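Local coordinates for protein glutamate receptor 1 (Adineta vaga, PDB 4IO2) that binds glutamate between the two lobes of its ligand-binding domain and, as in other ionotropic glutamate receptors, probably opens an ion channel in response, at residues E16-T21 with E185-N190; V71-L74 with D78-I81; D85-S90 with G138-D143; N131-R136 with D143-E148; Y157-R162 with D175-D180. All coordinates share one frame; numbering follows the deposited sequence.

Overall arrangement
The five contacts belong to the two-lobed ligand-binding domain, with glutamate held in the cleft. Contact 2 lies within lobe 1, contacts 4 and 5 within lobe 2, while contacts 1 and 3 reach across from one lobe to the other. Contact 1 joins distant parts of the chain, and the other four are nested in the loop it closes. Contacts 4 and 5 are neighbours, their centres about 8 Å apart: contact 4 uses strand 134-136 and contact 5 its parallel neighbour 157-159. Contacts 3 and 4 share helix 140-148. Contacts 3, 4 and 5 all touch glutamate. Contact 2 lies farther from the ligand, linked to contact 3 by Val71 packing on Ile86, centres about 16 Å apart.

Contact 1: E16-T21 with E185-N190; sequences ESVPFT and EYVTNN
Pro19 lays its ring over one face of Tyr186, joining the 16-21 loop of lobe 1 to helix 181-190 of lobe 2 in the bilobed periplasmic-binding-protein fold. The overlap is a CH-pi contact: Pro19 CG sits 4.0 Å from the centroid of the Tyr186 ring and 14° off its normal. Pro19 CD reaches farther back along the tyrosine, 3.8 Å from Tyr186 CG, and Pro19 CB lies by the phenol end, so that the two side chains run past each other in opposite directions. The peptide bond before Pro19 is cis. Next to it Phe20 and Thr21 both face Ser17 in a classic beta bulge, and Ser17 OG is hydrogen-bonded to OD2 of the glutamate-site residue Asp85. Val18 comes at the ring obliquely, its CG2 3.8 Å from Tyr186 CE2; because Val18 is modelled in two conformations, this touch is less certain than that of the proline. Replacing Tyr186 by alanine is likely to leave the Pro19 ring without its aromatic partner and open a gap between the lobes. With CG anti to the backbone N (chi1 180°), the tyrosine stands between the proline and Asn190, whose CG lies above the other ring face, off toward the rim. Asn190 folds back over its own helix, where its ND2 donates in the carbonyl plane to a lone pair of Tyr186 O at 2.9 Å.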
# COMPACT_ATOMS: atom_id res chain seq x y z
N GLU A 16 17.01 -10.08 10.89
CA GLU A 16 16.30 -10.60 12.05
C GLU A 16 15.23 -9.62 12.54
O GLU A 16 15.51 -8.45 12.80
CB GLU A 16 17.31 -10.92 13.18
CG GLU A 16 16.67 -11.54 14.41
CD GLU A 16 17.63 -11.99 15.48
OE1 GLU A 16 18.86 -11.84 15.28
OE2 GLU A 16 17.17 -12.49 16.54
N SER A 17 14.02 -10.14 12.74
CA SER A 17 12.90 -9.36 13.25
C SER A 17 11.75 -10.33 13.48
O SER A 17 11.12 -10.77 12.53
CB SER A 17 12.45 -8.32 12.25
OG SER A 17 11.43 -7.55 12.82
N VAL A 18 11.48 -10.70 14.73
CA VAL A 18 10.40 -11.62 15.00
C VAL A 18 9.07 -10.98 14.77
O VAL A 18 8.86 -9.85 15.15
CB VAL A 18 10.48 -12.27 16.42
CG1 VAL A 18 11.82 -12.92 16.64
CG2 VAL A 18 10.22 -11.25 17.58
N PRO A 19 8.12 -11.72 14.14
CA PRO A 19 8.10 -13.08 13.59
C PRO A 19 8.26 -13.10 12.05
O PRO A 19 7.86 -14.07 11.41
CB PRO A 19 6.73 -13.57 14.01
CG PRO A 19 5.88 -12.32 13.71
CD PRO A 19 6.76 -11.14 14.09
N PHE A 20 8.83 -12.04 11.48
CA PHE A 20 9.18 -12.01 10.06
C PHE A 20 10.33 -12.96 9.77
O PHE A 20 10.20 -13.85 8.90
CB PHE A 20 9.54 -10.59 9.63
CG PHE A 20 8.34 -9.71 9.32
CD1 PHE A 20 7.53 -9.99 8.24
CD2 PHE A 20 7.99 -8.66 10.15
CE1 PHE A 20 6.42 -9.18 7.95
CE2 PHE A 20 6.89 -7.84 9.88
CZ PHE A 20 6.11 -8.11 8.78
N THR A 21 11.45 -12.78 10.48
CA THR A 21 12.63 -13.58 10.33
C THR A 21 13.13 -13.90 11.73
O THR A 21 13.61 -13.03 12.44
CB THR A 21 13.72 -12.88 9.46
OG1 THR A 21 13.20 -12.75 8.14
CG2 THR A 21 15.02 -13.67 9.43
N GLU A 185 2.92 -4.88 17.91
CA GLU A 185 1.81 -5.66 18.48
C GLU A 185 2.32 -7.05 18.86
O GLU A 185 2.00 -7.57 19.93
CB GLU A 185 0.71 -5.82 17.44
CG GLU A 185 -0.14 -4.58 17.23
CD GLU A 185 -1.14 -4.72 16.05
OE1 GLU A 185 -1.10 -5.75 15.30
OE2 GLU A 185 -1.99 -3.81 15.89
N TYR A 186 3.07 -7.70 17.97
CA TYR A 186 3.53 -9.04 18.27
C TYR A 186 4.34 -9.06 19.57
O TYR A 186 4.12 -9.92 20.44
CB TYR A 186 4.36 -9.59 17.11
CG TYR A 186 4.87 -10.98 17.37
CD1 TYR A 186 4.07 -12.10 17.15
CD2 TYR A 186 6.14 -11.18 17.85
CE1 TYR A 186 4.54 -13.38 17.44
CE2 TYR A 186 6.61 -12.44 18.15
CZ TYR A 186 5.83 -13.53 17.95
OH TYR A 186 6.35 -14.79 18.24
N VAL A 187 5.32 -8.19 19.68
CA VAL A 187 6.24 -8.22 20.80
C VAL A 187 5.54 -7.86 22.10
O VAL A 187 5.76 -8.49 23.14
CB VAL A 187 7.44 -7.31 20.49
CG1 VAL A 187 8.22 -7.02 21.74
CG2 VAL A 187 8.31 -7.98 19.38
N THR A 188 4.69 -6.85 22.05
CA THR A 188 3.98 -6.45 23.28
C THR A 188 2.87 -7.44 23.66
O THR A 188 2.48 -7.49 24.83
CB THR A 188 3.40 -5.00 23.20
OG1 THR A 188 2.49 -4.87 22.10
CG2 THR A 188 4.55 -3.98 23.08
N ASN A 189 2.38 -8.23 22.70
CA ASN A 189 1.36 -9.24 23.02
C ASN A 189 1.93 -10.62 23.34
O ASN A 189 1.23 -11.47 23.86
CB ASN A 189 0.33 -9.38 21.91
CG ASN A 189 -0.57 -8.18 21.79
OD1 ASN A 189 -0.72 -7.41 22.74
ND2 ASN A 189 -1.17 -7.99 20.62
N ASN A 190 3.23 -10.82 23.13
CA ASN A 190 3.79 -12.16 23.31
C ASN A 190 5.08 -12.27 24.07
O ASN A 190 5.40 -13.35 24.55
CB ASN A 190 4.02 -12.78 21.92
CG ASN A 190 2.74 -13.08 21.21
OD1 ASN A 190 2.08 -14.08 21.52
ND2 ASN A 190 2.35 -12.22 20.26

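Contact 2: V71-L74 with D78-I81; sequences VLAL and DYDI
Leu74 puts CG anti to its own backbone nitrogen (chi1 -178°) and thereby sends its branch toward Tyr79 and Ile81, while Tyr79, with CG anti to the carbonyl carbon (chi1 -52°), turns its ring back beside Ala73. Together they pack the turn by which helix 67-75 leads into strand 81-82, a helix-to-strand connection of lobe 1's alpha/beta fold. Asp78 N donates to the carbonyl of Ala73, five residues earlier, at 3.0 Å from Ala73 O and tilted from the carbonyl plane. Ala73 CB touches the ring obliquely at Tyr79 CE2, 3.9 Å away, and also meets the Asp78 carboxylate, whose OD1 is hydrogen-bonded to Asn76. The ring has Asp78 CB above one face, toward the rim. Asp80 turns the other way, to a salt bridge with Arg11 of strand 9-14, and Ile81 is hydrogen-bonded through its backbone to Arg11 and Gly13. Asp80 O is buried here and has no polar partner in the model. Leu74 is squeezed at its tip: chi2 of 143° is far from a staggered value, and CD1 is pressed to 3.5 Å from Ile81 CA, closer than carbon pairs usually come.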
# COMPACT_ATOMS: atom_id res chain seq x y z
N VAL A 71 19.73 -1.91 3.01
CA VAL A 71 19.44 -1.31 1.71
C VAL A 71 20.76 -0.92 1.01
O VAL A 71 20.94 -1.18 -0.18
CB VAL A 71 18.51 -0.10 1.91
CG1 VAL A 71 18.36 0.72 0.66
CG2 VAL A 71 17.15 -0.59 2.40
N LEU A 72 21.66 -0.26 1.75
CA LEU A 72 22.94 0.13 1.18
C LEU A 72 23.77 -1.06 0.73
O LEU A 72 24.44 -1.01 -0.30
CB LEU A 72 23.73 0.96 2.21
CG LEU A 72 23.19 2.38 2.39
CD1 LEU A 72 23.69 2.97 3.71
CD2 LEU A 72 23.60 3.24 1.24
N ALA A 73 23.73 -2.14 1.50
CA ALA A 73 24.45 -3.37 1.14
C ALA A 73 23.91 -3.93 -0.16
O ALA A 73 24.69 -4.33 -1.05
CB ALA A 73 24.35 -4.38 2.26
N LEU A 74 22.59 -3.93 -0.34
CA LEU A 74 22.04 -4.40 -1.59
C LEU A 74 22.51 -3.50 -2.73
O LEU A 74 22.91 -3.97 -3.79
CB LEU A 74 20.51 -4.45 -1.53
CG LEU A 74 19.93 -5.01 -2.83
CD1 LEU A 74 18.74 -5.87 -2.54
CD2 LEU A 74 19.58 -3.91 -3.82
N ASP A 78 25.74 -6.64 -2.62
CA ASP A 78 25.94 -7.74 -1.67
C ASP A 78 24.84 -8.79 -1.72
O ASP A 78 25.05 -9.93 -1.32
CB ASP A 78 26.04 -7.23 -0.23
CG ASP A 78 27.22 -6.28 0.01
OD1 ASP A 78 27.97 -5.91 -0.93
OD2 ASP A 78 27.36 -5.90 1.19
N TYR A 79 23.70 -8.37 -2.25
CA TYR A 79 22.52 -9.23 -2.40
C TYR A 79 21.88 -8.89 -3.75
O TYR A 79 22.12 -7.81 -4.30
CB TYR A 79 21.49 -8.97 -1.28
CG TYR A 79 22.05 -9.04 0.13
CD1 TYR A 79 22.40 -10.25 0.72
CD2 TYR A 79 22.27 -7.89 0.86
CE1 TYR A 79 22.92 -10.32 2.00
CE2 TYR A 79 22.78 -7.95 2.16
CZ TYR A 79 23.12 -9.14 2.72
OH TYR A 79 23.62 -9.15 4.01
N ASP A 80 21.04 -9.78 -4.24
CA ASP A 80 20.20 -9.50 -5.41
C ASP A 80 18.88 -8.87 -5.05
O ASP A 80 18.45 -7.94 -5.72
CB ASP A 80 19.98 -10.77 -6.24
CG ASP A 80 21.30 -11.33 -6.73
OD1 ASP A 80 22.12 -10.56 -7.31
OD2 ASP A 80 21.55 -12.53 -6.51
N ILE A 81 18.23 -9.40 -4.03
CA ILE A 81 17.04 -8.77 -3.46
C ILE A 81 17.16 -8.83 -1.94
O ILE A 81 17.96 -9.59 -1.41
CB ILE A 81 15.70 -9.41 -3.93
CG1 ILE A 81 15.60 -10.87 -3.48
CG2 ILE A 81 15.57 -9.28 -5.43
CD1 ILE A 81 14.23 -11.54 -3.79

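Contact 3: D85-S90 with G138-D143; sequences DITVTS and GTAGED. With GLU (glutamic acid), chain E.
Apolar carbons make the direct contact: Ala140 CB points at the two threonines of the 85-90 segment, 4.0 Å from Thr87 CB and 3.9 Å from Thr89 CG2. Little surface is buried directly, and the bound glutamate bridges the two segments, wedged between lobe 1 and lobe 2. On the lobe 1 side its alpha-amino group donates two hydrogen bonds, and Asp180 of lobe 2 takes a third. Asp85 O accepts from the ligand N at 2.8 Å, and Thr87 OG1 accepts from the same nitrogen at 2.9 Å. The threonine hydroxyl reaches it because OG1 lies anti to the carbonyl carbon (chi1 -54°), which leaves CG2 for the alanine.

The alpha-carboxylate is divided between the lobes. Thr87 N donates almost straight to the ligand O (2.9 Å, 168°), whereas Ala140 N, in the first turn of helix 140-148, donates to the ligand OXT, also at 2.9 Å. A helix start is a favourable place for a negative group, and its dipole would probably add to the hold; Arg92 NH1 is hydrogen-bonded to the ligand as well. Behind Ala140, Gly138 N donates to Glu142 OE1 at 2.9 Å, from the anti side and well out of the carboxylate plane. Thr89 OG1 is spent as an N-cap, on Arg92 N.

On the lobe 1 side the segment runs beside strand 200-211, with Ile86 and Val88 hydrogen-bonded through their backbones to Gly208 and Thr206. Its far end meets the second subunit, Ser90 OG hydrogen-bonding Glu230 of that chain, and across the cleft helix 140-148 leads away into lobe 2.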
# COMPACT_ATOMS: atom_id res chain seq x y z
N ASP A 85 10.70 -6.71 6.76
CA ASP A 85 9.87 -5.58 7.20
C ASP A 85 10.62 -4.28 6.91
O ASP A 85 11.04 -3.58 7.82
CB ASP A 85 9.51 -5.70 8.70
CG ASP A 85 10.69 -5.98 9.64
OD1 ASP A 85 11.76 -6.43 9.22
OD2 ASP A 85 10.50 -5.78 10.88
N ILE A 86 10.79 -4.00 5.60
CA ILE A 86 11.62 -2.91 5.12
C ILE A 86 10.72 -1.84 4.53
O ILE A 86 10.03 -2.06 3.52
CB ILE A 86 12.61 -3.40 4.05
CG1 ILE A 86 13.47 -4.57 4.55
CG2 ILE A 86 13.50 -2.30 3.61
CD1 ILE A 86 14.16 -5.35 3.43
N THR A 87 10.67 -0.69 5.20
CA THR A 87 9.82 0.39 4.77
C THR A 87 10.29 1.06 3.48
O THR A 87 11.46 1.39 3.32
CB THR A 87 9.69 1.43 5.89
OG1 THR A 87 9.25 0.78 7.09
CG2 THR A 87 8.69 2.55 5.54
N VAL A 88 9.35 1.30 2.57
CA VAL A 88 9.62 2.02 1.32
C VAL A 88 9.65 3.50 1.66
O VAL A 88 8.68 4.07 2.17
CB VAL A 88 8.52 1.72 0.30
CG1 VAL A 88 8.83 2.45 -1.00
CG2 VAL A 88 8.40 0.20 0.08
N THR A 89 10.79 4.14 1.45
CA THR A 89 10.94 5.57 1.74
C THR A 89 11.52 6.30 0.53
O THR A 89 12.18 5.71 -0.30
CB THR A 89 11.86 5.88 2.93
OG1 THR A 89 13.20 5.59 2.56
CG2 THR A 89 11.49 5.06 4.20
N SER A 90 11.28 7.59 0.47
CA SER A 90 11.79 8.43 -0.61
C SER A 90 13.31 8.38 -0.66
O SER A 90 13.89 8.27 -1.73
CB SER A 90 11.30 9.90 -0.44
OG SER A 90 11.73 10.48 0.80
N GLY A 138 18.96 4.39 11.65
CA GLY A 138 18.84 3.68 10.37
C GLY A 138 17.49 3.07 10.12
O GLY A 138 17.33 2.25 9.24
N THR A 139 16.51 3.45 10.91
CA THR A 139 15.13 3.09 10.65
C THR A 139 14.41 4.30 10.01
O THR A 139 14.82 5.47 10.13
CB THR A 139 14.35 2.64 11.91
OG1 THR A 139 14.27 3.72 12.85
CG2 THR A 139 14.99 1.45 12.58
N ALA A 140 13.29 4.01 9.38
CA ALA A 140 12.48 5.06 8.81
C ALA A 140 11.99 6.01 9.90
O ALA A 140 11.78 7.18 9.64
CB ALA A 140 11.30 4.44 8.01
N GLY A 141 11.82 5.50 11.12
CA GLY A 141 11.39 6.29 12.25
C GLY A 141 12.36 7.44 12.55
O GLY A 141 11.95 8.48 13.06
N GLU A 142 13.63 7.24 12.28
CA GLU A 142 14.62 8.29 12.47
C GLU A 142 14.30 9.48 11.58
O GLU A 142 14.34 10.62 12.04
CB GLU A 142 16.05 7.79 12.21
CG GLU A 142 17.11 8.84 12.42
CD GLU A 142 18.54 8.36 12.10
OE1 GLU A 142 18.70 7.26 11.47
OE2 GLU A 142 19.50 9.08 12.52
N ASP A 143 13.94 9.22 10.32
CA ASP A 143 13.62 10.39 9.50
C ASP A 143 12.30 11.05 9.87
O ASP A 143 12.17 12.27 9.74
CB ASP A 143 13.77 10.13 8.02
CG ASP A 143 15.23 9.90 7.63
OD1 ASP A 143 16.14 10.68 8.05
OD2 ASP A 143 15.48 8.88 7.02
N GLU E . 10.55 -1.03 8.87
CA GLU E . 11.59 -0.21 9.49
C GLU E . 12.58 0.28 8.43
O GLU E . 12.56 -0.24 7.29
CB GLU E . 12.36 -0.96 10.58
CG GLU E . 11.52 -1.52 11.73
CD GLU E . 10.92 -0.49 12.68
OE1 GLU E . 11.25 0.69 12.55
OE2 GLU E . 10.17 -0.89 13.61
OXT GLU E . 13.37 1.21 8.73

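Contact 4: N131-R136 with D143-E148; sequences NRIGIR and DYYLRE. With GLU (glutamic acid), chain E.
The OE2 atom of the bound glutamate is held by two donors, Arg136 NH2 at 2.8 Å and a backbone N-H. It lies at the edge of the Arg136 guanidinium, near its plane, with an N-H...O angle of 154°; the bend at chi3 (-73°) swings the group toward the ligand. Arg136 NH2 is also hydrogen-bonded to Phe178 O, which helps fix the rotation of the guanidinium. A leucine here would probably leave the ligand's side-chain carboxylate without this charged mate and Phe178 O short of a donor.

Arg136 ends strand 134-136, the first strand of a beta-alpha-beta unit that runs through helix 140-148 to strand 157-159. Strand and helix are joined by apolar packing on Tyr145. Ile133 CG2 comes to 3.8 Å from Tyr145 CE2, and Ile135 CG1 to 3.9 Å from Tyr145 CD2, both oblique to the ring. The tyrosine hydroxyl is hydrogen-bonded to Asn155 OD1, so its buried polar end is satisfied. Farther along the helix Arg147 grips Glu148 OE2 side-on, through NE at 2.8 Å and NH2 at 3.1 Å, while Glu148 CG lies over the centre of the Tyr144 ring.

The chemistry is thus split. Ile133 and Ile135 pack on the helix through carbon alone, with no hydrogen bond between the two segments; this packing probably holds the strand in place while Arg136 at its end serves the ligand and Phe178 O.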
# COMPACT_ATOMS: atom_id res chain seq x y z
N ASN A 131 15.75 13.97 24.61
CA ASN A 131 16.58 12.84 25.00
C ASN A 131 15.86 11.71 25.77
O ASN A 131 16.49 10.70 26.17
CB ASN A 131 17.74 13.24 25.82
CG ASN A 131 18.84 12.22 25.77
OD1 ASN A 131 19.20 11.72 24.73
ND2 ASN A 131 19.45 11.99 26.88
N ARG A 132 14.57 11.89 26.03
CA ARG A 132 13.79 10.77 26.52
C ARG A 132 12.93 10.09 25.46
O ARG A 132 12.14 9.18 25.76
CB ARG A 132 12.99 11.20 27.73
CG ARG A 132 13.97 11.60 28.89
CD ARG A 132 13.43 11.65 30.31
NE ARG A 132 12.85 10.37 30.71
CZ ARG A 132 13.50 9.34 31.28
NH1 ARG A 132 14.76 9.39 31.59
NH2 ARG A 132 12.83 8.22 31.51
N ILE A 133 13.12 10.54 24.22
CA ILE A 133 12.60 9.80 23.07
C ILE A 133 13.71 8.95 22.42
O ILE A 133 14.63 9.50 21.86
CB ILE A 133 12.00 10.81 22.07
CG1 ILE A 133 10.96 11.72 22.75
CG2 ILE A 133 11.40 10.06 20.85
CD1 ILE A 133 10.58 12.90 21.91
N GLY A 134 13.65 7.61 22.53
CA GLY A 134 14.66 6.74 21.93
C GLY A 134 14.30 6.40 20.48
O GLY A 134 13.15 6.15 20.17
N ILE A 135 15.29 6.49 19.61
CA ILE A 135 15.10 6.17 18.20
C ILE A 135 16.21 5.24 17.71
O ILE A 135 17.37 5.52 17.87
CB ILE A 135 15.06 7.46 17.34
CG1 ILE A 135 13.87 8.38 17.70
CG2 ILE A 135 15.07 7.09 15.82
CD1 ILE A 135 12.52 7.95 17.27
N ARG A 136 15.82 4.12 17.09
CA ARG A 136 16.77 3.23 16.43
C ARG A 136 17.35 3.84 15.16
O ARG A 136 16.64 4.16 14.19
CB ARG A 136 16.12 1.88 16.13
CG ARG A 136 15.82 1.06 17.36
CD ARG A 136 14.94 -0.13 17.02
NE ARG A 136 13.57 0.33 16.75
CZ ARG A 136 12.69 -0.24 15.96
NH1 ARG A 136 13.05 -1.33 15.25
NH2 ARG A 136 11.46 0.24 15.88
N ASP A 143 13.94 9.22 10.32
CA ASP A 143 13.62 10.39 9.50
C ASP A 143 12.30 11.05 9.87
O ASP A 143 12.17 12.27 9.74
CB ASP A 143 13.77 10.13 8.02
CG ASP A 143 15.23 9.90 7.63
OD1 ASP A 143 16.14 10.68 8.05
OD2 ASP A 143 15.48 8.88 7.02
N TYR A 144 11.34 10.27 10.38
CA TYR A 144 10.12 10.86 10.90
C TYR A 144 10.45 11.81 12.06
O TYR A 144 9.95 12.93 12.12
CB TYR A 144 9.11 9.78 11.34
CG TYR A 144 7.84 10.36 11.87
CD1 TYR A 144 7.74 10.76 13.20
CD2 TYR A 144 6.74 10.54 11.05
CE1 TYR A 144 6.58 11.31 13.68
CE2 TYR A 144 5.58 11.10 11.51
CZ TYR A 144 5.51 11.48 12.83
OH TYR A 144 4.35 12.06 13.30
N TYR A 145 11.25 11.32 12.99
CA TYR A 145 11.63 12.13 14.14
C TYR A 145 12.25 13.44 13.69
O TYR A 145 11.90 14.53 14.20
CB TYR A 145 12.60 11.34 15.02
CG TYR A 145 13.04 12.12 16.23
CD1 TYR A 145 14.11 12.99 16.16
CD2 TYR A 145 12.39 11.97 17.46
CE1 TYR A 145 14.53 13.71 17.24
CE2 TYR A 145 12.79 12.71 18.55
CZ TYR A 145 13.87 13.56 18.44
OH TYR A 145 14.31 14.30 19.51
N LEU A 146 13.22 13.35 12.77
CA LEU A 146 13.98 14.52 12.37
C LEU A 146 13.09 15.56 11.65
O LEU A 146 13.29 16.77 11.81
CB LEU A 146 15.16 14.12 11.49
CG LEU A 146 16.28 13.35 12.21
CD1 LEU A 146 17.29 12.79 11.21
CD2 LEU A 146 16.93 14.18 13.29
N ARG A 147 12.09 15.10 10.91
CA ARG A 147 11.18 16.04 10.25
C ARG A 147 10.08 16.59 11.17
O ARG A 147 9.74 17.77 11.07
CB ARG A 147 10.53 15.41 9.03
CG ARG A 147 9.62 16.39 8.25
CD ARG A 147 8.87 15.73 7.09
NE ARG A 147 8.01 14.68 7.62
CZ ARG A 147 8.25 13.38 7.53
NH1 ARG A 147 9.28 12.91 6.82
NH2 ARG A 147 7.42 12.55 8.14
N GLU A 148 9.51 15.74 12.02
CA GLU A 148 8.28 16.08 12.74
C GLU A 148 8.44 16.53 14.18
O GLU A 148 7.57 17.22 14.71
CB GLU A 148 7.35 14.88 12.79
CG GLU A 148 7.04 14.33 11.44
CD GLU A 148 5.98 15.08 10.70
OE1 GLU A 148 5.18 15.79 11.34
OE2 GLU A 148 5.93 14.94 9.46
N GLU E . 10.55 -1.03 8.87
CA GLU E . 11.59 -0.21 9.49
C GLU E . 12.58 0.28 8.43
O GLU E . 12.56 -0.24 7.29
CB GLU E . 12.36 -0.96 10.58
CG GLU E . 11.52 -1.52 11.73
CD GLU E . 10.92 -0.49 12.68
OE1 GLU E . 11.25 0.69 12.55
OE2 GLU E . 10.17 -0.89 13.61
OXT GLU E . 13.37 1.21 8.73

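Contact 5: Y157-R162 with D175-D180; sequences YPLKSR and DVSFMD. With GLU (glutamic acid), chain E.
Leu159 and Ser177 meet where CD1 of the leucine rests 3.8 Å from the serine OG, bringing strand 157-159 up to strand 177-180 in the alpha/beta core of lobe 2. The two strands are linked in the chain through helix 162-170, whose Met165 packs on both residues. Ser177 carries OG anti to its backbone nitrogen, which turns the hydroxyl toward Gly134 O, its hydrogen-bond partner on strand 134-136; the leucine methyl only leans against this satisfied oxygen.

Closer to the ligand, Arg162 is stretched out from CG to NE and then turns its guanidinium across the chain (chi4 88°). The extended form carries the charged group from the start of helix 162-170 to the cleft, where NH2 comes 3.6 Å from the ligand CG. That nitrogen is hydrogen-bonded to Tyr67 OH and makes a long, weak ion pair with Asp85. Met179, itself extended beyond CG, runs up to the same guanidinium and sets its CE at the group's edge, 4.2 Å from Arg162 NE.

Asp180 closes the segment with both of its ends on the ligand. Its backbone N points nearly straight at the glutamate OE2 (3.1 Å, 177°). With CG anti to the carbonyl carbon (chi1 -70°), the carboxylate is brought beside the ligand's amino group. Asn105 ND2 holds OD1 and so helps to place the group as a second-shell residue; the other oxygen, OD2, accepts from the ligand's amino N at 2.8 Å.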
# COMPACT_ATOMS: atom_id res chain seq x y z
N TYR A 157 17.47 10.12 21.86
CA TYR A 157 18.38 9.12 22.46
C TYR A 157 18.64 7.99 21.45
O TYR A 157 17.69 7.33 21.04
CB TYR A 157 17.74 8.51 23.73
CG TYR A 157 18.67 7.61 24.50
CD1 TYR A 157 18.71 6.25 24.25
CD2 TYR A 157 19.44 8.10 25.54
CE1 TYR A 157 19.55 5.42 24.94
CE2 TYR A 157 20.30 7.27 26.24
CZ TYR A 157 20.33 5.94 25.96
OH TYR A 157 21.16 5.12 26.69
N PRO A 158 19.92 7.76 21.08
CA PRO A 158 20.18 6.81 19.96
C PRO A 158 20.12 5.35 20.41
O PRO A 158 20.64 5.00 21.47
CB PRO A 158 21.58 7.20 19.51
CG PRO A 158 22.24 7.74 20.85
CD PRO A 158 21.13 8.49 21.55
N LEU A 159 19.50 4.48 19.61
CA LEU A 159 19.40 3.05 19.93
C LEU A 159 19.99 2.23 18.77
O LEU A 159 19.73 2.53 17.60
CB LEU A 159 17.96 2.64 20.16
CG LEU A 159 17.21 3.42 21.26
CD1 LEU A 159 15.67 3.26 21.06
CD2 LEU A 159 17.71 2.99 22.63
N LYS A 160 20.75 1.20 19.12
CA LYS A 160 21.42 0.37 18.13
C LYS A 160 20.63 -0.87 17.71
O LYS A 160 21.00 -1.56 16.76
CB LYS A 160 22.77 -0.09 18.67
CG LYS A 160 23.72 1.05 18.97
CD LYS A 160 25.08 0.55 19.48
CE LYS A 160 26.06 1.72 19.64
NZ LYS A 160 27.43 1.28 20.00
N SER A 161 19.55 -1.17 18.41
CA SER A 161 18.82 -2.43 18.20
C SER A 161 17.49 -2.43 18.90
O SER A 161 17.25 -1.56 19.74
CB SER A 161 19.62 -3.60 18.77
OG SER A 161 19.67 -3.48 20.18
N ARG A 162 16.61 -3.35 18.52
CA ARG A 162 15.39 -3.55 19.27
C ARG A 162 15.66 -3.87 20.75
O ARG A 162 15.02 -3.34 21.64
CB ARG A 162 14.53 -4.63 18.63
CG ARG A 162 13.95 -4.19 17.30
CD ARG A 162 13.00 -5.23 16.75
NE ARG A 162 12.48 -4.86 15.43
CZ ARG A 162 13.04 -5.13 14.26
NH1 ARG A 162 14.14 -5.85 14.15
NH2 ARG A 162 12.46 -4.67 13.17
N ASP A 175 11.38 7.28 27.79
CA ASP A 175 9.94 7.12 28.06
C ASP A 175 9.19 6.55 26.88
O ASP A 175 8.14 5.94 27.07
CB ASP A 175 9.32 8.46 28.47
CG ASP A 175 9.85 8.97 29.81
OD1 ASP A 175 10.03 8.13 30.73
OD2 ASP A 175 10.14 10.18 29.86
N VAL A 176 9.68 6.77 25.65
CA VAL A 176 8.98 6.30 24.46
C VAL A 176 10.00 5.92 23.40
O VAL A 176 11.14 6.39 23.39
CB VAL A 176 8.02 7.35 23.86
CG1 VAL A 176 6.90 7.71 24.80
CG2 VAL A 176 8.81 8.62 23.46
N SER A 177 9.58 5.05 22.49
CA SER A 177 10.24 4.91 21.18
C SER A 177 9.15 4.71 20.13
O SER A 177 7.95 4.79 20.45
CB SER A 177 11.23 3.75 21.19
OG SER A 177 12.04 3.75 20.00
N PHE A 178 9.56 4.52 18.86
CA PHE A 178 8.63 4.26 17.75
C PHE A 178 8.92 2.86 17.25
O PHE A 178 10.08 2.41 17.26
CB PHE A 178 8.92 5.19 16.56
CG PHE A 178 8.76 6.67 16.81
CD1 PHE A 178 8.04 7.15 17.88
CD2 PHE A 178 9.35 7.59 15.94
CE1 PHE A 178 7.91 8.51 18.08
CE2 PHE A 178 9.20 8.94 16.12
CZ PHE A 178 8.49 9.40 17.20
N MET A 179 7.89 2.18 16.79
CA MET A 179 8.02 0.82 16.27
C MET A 179 6.91 0.54 15.28
O MET A 179 5.79 0.98 15.45
CB MET A 179 8.02 -0.17 17.41
CG MET A 179 8.34 -1.57 16.99
SD MET A 179 8.49 -2.65 18.48
CE MET A 179 8.97 -4.20 17.67
N ASP A 180 7.25 -0.14 14.19
CA ASP A 180 6.24 -0.58 13.24
C ASP A 180 5.12 -1.34 13.94
O ASP A 180 5.37 -2.14 14.84
CB ASP A 180 6.83 -1.52 12.22
CG ASP A 180 7.79 -0.87 11.24
OD1 ASP A 180 7.71 0.37 11.01
OD2 ASP A 180 8.56 -1.67 10.66
N GLU E . 10.55 -1.03 8.87
CA GLU E . 11.59 -0.21 9.49
C GLU E . 12.58 0.28 8.43
O GLU E . 12.56 -0.24 7.29
CB GLU E . 12.36 -0.96 10.58
CG GLU E . 11.52 -1.52 11.73
CD GLU E . 10.92 -0.49 12.68
OE1 GLU E . 11.25 0.69 12.55
OE2 GLU E . 10.17 -0.89 13.61
OXT GLU E . 13.37 1.21 8.73